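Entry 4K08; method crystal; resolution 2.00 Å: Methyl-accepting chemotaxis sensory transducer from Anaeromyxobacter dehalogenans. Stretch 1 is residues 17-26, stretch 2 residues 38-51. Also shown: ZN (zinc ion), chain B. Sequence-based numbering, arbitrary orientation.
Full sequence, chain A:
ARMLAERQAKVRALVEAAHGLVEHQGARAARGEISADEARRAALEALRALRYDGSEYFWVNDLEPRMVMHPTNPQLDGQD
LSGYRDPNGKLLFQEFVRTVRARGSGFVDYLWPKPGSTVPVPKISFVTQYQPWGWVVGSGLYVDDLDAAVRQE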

# COMPACT_ATOMS: atom_id res chain seq x y z
N ALA A 17 -6.59 -2.56 -8.80
CA ALA A 17 -7.18 -1.33 -9.30
C ALA A 17 -6.27 -0.15 -9.04
O ALA A 17 -6.10 0.71 -9.91
CB ALA A 17 -8.55 -1.09 -8.67
N ALA A 18 -5.70 -0.09 -7.83
CA ALA A 18 -4.78 0.98 -7.43
C ALA A 18 -3.52 0.91 -8.30
O ALA A 18 -2.97 1.95 -8.68
CB ALA A 18 -4.41 0.84 -5.95
N HIS A 19 -3.07 -0.30 -8.63
CA HIS A 19 -1.92 -0.46 -9.53
C HIS A 19 -2.26 0.16 -10.92
O HIS A 19 -1.46 0.88 -11.52
CB HIS A 19 -1.53 -1.93 -9.67
CG HIS A 19 -0.16 -2.15 -10.23
ND1 HIS A 19 0.10 -3.00 -11.28
CD2 HIS A 19 1.04 -1.61 -9.89
CE1 HIS A 19 1.39 -2.97 -11.57
NE2 HIS A 19 1.98 -2.13 -10.74
N GLY A 20 -3.47 -0.10 -11.40
CA GLY A 20 -3.94 0.46 -12.65
C GLY A 20 -3.96 1.99 -12.70
O GLY A 20 -3.53 2.62 -13.67
N LEU A 21 -4.51 2.59 -11.64
CA LEU A 21 -4.54 4.03 -11.47
C LEU A 21 -3.13 4.61 -11.48
O LEU A 21 -2.86 5.61 -12.16
CB LEU A 21 -5.28 4.31 -10.16
CG LEU A 21 -5.20 5.51 -9.25
CD1 LEU A 21 -6.10 5.13 -8.00
CD2 LEU A 21 -3.84 5.90 -8.81
N VAL A 22 -2.21 3.99 -10.73
CA VAL A 22 -0.83 4.44 -10.72
C VAL A 22 -0.16 4.28 -12.13
O VAL A 22 0.43 5.27 -12.65
CB VAL A 22 -0.00 3.76 -9.61
CG1 VAL A 22 1.49 4.08 -9.79
CG2 VAL A 22 -0.51 4.20 -8.21
N GLU A 23 -0.29 3.11 -12.78
CA GLU A 23 0.31 2.94 -14.12
C GLU A 23 -0.24 3.96 -15.09
O GLU A 23 0.50 4.53 -15.86
CB GLU A 23 0.12 1.52 -14.68
CG GLU A 23 0.91 0.46 -13.93
CD GLU A 23 1.19 -0.81 -14.75
OE1 GLU A 23 0.54 -0.99 -15.81
OE2 GLU A 23 2.07 -1.61 -14.32
N HIS A 24 -1.55 4.22 -15.01
CA HIS A 24 -2.19 5.18 -15.92
C HIS A 24 -1.55 6.56 -15.85
O HIS A 24 -1.32 7.20 -16.89
CB HIS A 24 -3.69 5.32 -15.61
CG HIS A 24 -4.46 6.02 -16.69
ND1 HIS A 24 -4.48 5.57 -18.00
CD2 HIS A 24 -5.19 7.16 -16.67
CE1 HIS A 24 -5.22 6.39 -18.73
NE2 HIS A 24 -5.66 7.37 -17.95
N GLN A 25 -1.28 7.03 -14.63
CA GLN A 25 -0.63 8.33 -14.44
C GLN A 25 0.83 8.30 -14.94
O GLN A 25 1.27 9.24 -15.62
CB GLN A 25 -0.69 8.79 -12.96
CG GLN A 25 -2.10 9.13 -12.50
CD GLN A 25 -2.77 10.16 -13.42
OE1 GLN A 25 -2.16 11.17 -13.81
NE2 GLN A 25 -4.01 9.89 -13.80
N GLY A 26 1.55 7.22 -14.63
CA GLY A 26 2.93 7.05 -15.08
C GLY A 26 3.06 7.09 -16.60
O GLY A 26 4.02 7.67 -17.13
N GLU A 38 3.82 15.89 -11.41
CA GLU A 38 2.35 15.96 -11.55
C GLU A 38 1.67 14.60 -11.55
O GLU A 38 0.59 14.43 -10.98
CB GLU A 38 1.92 16.73 -12.82
CG GLU A 38 2.05 18.19 -12.66
CD GLU A 38 1.95 18.98 -14.00
OE1 GLU A 38 1.72 18.37 -15.07
OE2 GLU A 38 2.14 20.21 -13.95
N ALA A 39 2.29 13.64 -12.24
CA ALA A 39 1.74 12.30 -12.35
C ALA A 39 1.67 11.67 -10.92
O ALA A 39 0.66 11.07 -10.55
CB ALA A 39 2.62 11.45 -13.27
N ARG A 40 2.77 11.78 -10.18
CA ARG A 40 2.84 11.21 -8.83
C ARG A 40 1.83 11.89 -7.91
O ARG A 40 1.14 11.21 -7.11
CB ARG A 40 4.25 11.39 -8.26
CG ARG A 40 5.27 10.41 -8.81
CD ARG A 40 6.61 10.48 -8.04
NE ARG A 40 7.34 11.71 -8.29
CZ ARG A 40 8.20 11.87 -9.29
NH1 ARG A 40 8.45 10.86 -10.10
NH2 ARG A 40 8.83 13.03 -9.47
N ARG A 41 1.73 13.22 -7.99
CA ARG A 41 0.75 13.93 -7.17
C ARG A 41 -0.71 13.54 -7.50
O ARG A 41 -1.54 13.38 -6.59
CB ARG A 41 0.99 15.45 -7.20
CG ARG A 41 2.30 15.79 -6.49
CD ARG A 41 2.44 17.24 -6.21
NE ARG A 41 2.81 17.97 -7.42
CZ ARG A 41 1.97 18.68 -8.19
NH1 ARG A 41 0.68 18.76 -7.88
NH2 ARG A 41 2.42 19.32 -9.29
N ALA A 42 -1.02 13.36 -8.78
CA ALA A 42 -2.37 12.97 -9.19
C ALA A 42 -2.71 11.53 -8.66
O ALA A 42 -3.82 11.29 -8.15
CB ALA A 42 -2.52 13.05 -10.76
N ALA A 43 -1.75 10.61 -8.73
CA ALA A 43 -1.93 9.26 -8.19
C ALA A 43 -2.17 9.29 -6.68
O ALA A 43 -3.12 8.62 -6.18
CB ALA A 43 -0.74 8.40 -8.50
N LEU A 44 -1.35 10.06 -5.96
CA LEU A 44 -1.50 10.18 -4.50
C LEU A 44 -2.80 10.85 -4.07
O LEU A 44 -3.35 10.51 -3.05
CB LEU A 44 -0.34 10.96 -3.86
CG LEU A 44 1.02 10.26 -3.96
CD1 LEU A 44 2.10 11.12 -3.30
CD2 LEU A 44 0.97 8.82 -3.37
N GLU A 45 -3.22 11.88 -4.81
CA GLU A 45 -4.50 12.52 -4.53
C GLU A 45 -5.66 11.51 -4.63
O GLU A 45 -6.52 11.46 -3.75
CB GLU A 45 -4.72 13.68 -5.51
CG GLU A 45 -6.10 14.27 -5.47
CD GLU A 45 -6.27 15.36 -6.54
OE1 GLU A 45 -5.94 15.14 -7.74
OE2 GLU A 45 -6.75 16.45 -6.16
N ALA A 46 -5.65 10.66 -5.66
CA ALA A 46 -6.67 9.64 -5.83
C ALA A 46 -6.54 8.59 -4.69
O ALA A 46 -7.51 8.27 -4.01
CB ALA A 46 -6.58 9.00 -7.21
N LEU A 47 -5.33 8.09 -4.44
CA LEU A 47 -5.15 7.10 -3.36
C LEU A 47 -5.47 7.63 -1.98
O LEU A 47 -5.96 6.88 -1.13
CB LEU A 47 -3.72 6.53 -3.37
CG LEU A 47 -3.44 5.74 -4.66
CD1 LEU A 47 -1.92 5.45 -4.82
CD2 LEU A 47 -4.24 4.44 -4.68
N ARG A 48 -5.17 8.89 -1.73
CA ARG A 48 -5.48 9.50 -0.44
C ARG A 48 -7.03 9.62 -0.23
O ARG A 48 -7.53 9.47 0.89
CB ARG A 48 -4.84 10.88 -0.34
CG ARG A 48 -5.09 11.57 0.99
CD ARG A 48 -4.36 12.95 1.04
NE ARG A 48 -4.74 13.64 2.26
CZ ARG A 48 -5.71 14.55 2.34
NH1 ARG A 48 -6.38 14.96 1.25
NH2 ARG A 48 -6.01 15.06 3.52
N ALA A 49 -7.73 9.88 -1.32
CA ALA A 49 -9.17 10.20 -1.26
C ALA A 49 -10.03 8.93 -1.26
O ALA A 49 -11.10 8.93 -0.69
CB ALA A 49 -9.59 11.16 -2.47
N LEU A 50 -9.56 7.85 -1.89
CA LEU A 50 -10.34 6.61 -2.08
C LEU A 50 -10.44 5.76 -0.79
O LEU A 50 -9.47 5.66 -0.02
CB LEU A 50 -9.71 5.75 -3.20
CG LEU A 50 -9.89 6.33 -4.63
CD1 LEU A 50 -8.93 5.64 -5.63
CD2 LEU A 50 -11.39 6.23 -5.12
N ARG A 51 -11.59 5.13 -0.63
CA ARG A 51 -11.81 4.08 0.37
C ARG A 51 -12.64 3.01 -0.33
O ARG A 51 -13.28 3.29 -1.33
CB ARG A 51 -12.58 4.65 1.58
CG ARG A 51 -11.81 5.73 2.35
CD ARG A 51 -10.45 5.09 3.05
NE ARG A 51 -9.92 6.09 3.97
CZ ARG A 51 -9.28 7.19 3.56
NH1 ARG A 51 -9.03 7.34 2.24
NH2 ARG A 51 -8.86 8.12 4.42
ZN ZN B . -7.41 8.15 -18.71
O HOH W 1 -6.25 8.98 -20.69

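Residues 17-26 and 38-49 are helical and pack nearly antiparallel, with 158° between their N-to-C directions and 8.8 Å between their axes at closest approach. The backbones draw together toward Gln25 and Ala39, whose CA atoms lie 5.1 Å apart; the CA atoms of Val22 and Ala43 are separated by 5.6 Å, those of Ala18 and Leu47 by 7.4 Å. At the close end the residues that Gln25 touches are all alanines, Ala39, Ala42 and Ala43; Ala39 CB sits 3.5 Å from Gln25 O, so methyl meets backbone directly. No hydrogen bond crosses the interface, and the contact rests mainly on apolar packing, with Gln25 setting oxygens against alanine methyls. Where the helices diverge, leucines fill the wider gap. The CA-to-CB bond of Leu21 points toward the second stretch, and chi1 and chi2 are both t; its CD1 lies 4.0 Å from Ala46 CB, 3.9 Å from Leu47 CD2 and 3.7 Å from Leu50 CD1, while its CD2 lies 4.0 Å from Ala43 CB. Leu50, the first residue to leave helical phi/psi, thus still joins the packing. Leu47 leaves its backbone sideways, but its end comes nearer, placing CD2 3.8 Å from Ala18 CB and CD1 3.9 Å from Val22 CG2. Gln25 folds back with chi1 and chi2 both m, and its OE1 approaches Ala42 CB at 3.6 Å. Outside this contact, His24 NE2 binds zinc at 2.1 Å from ZN.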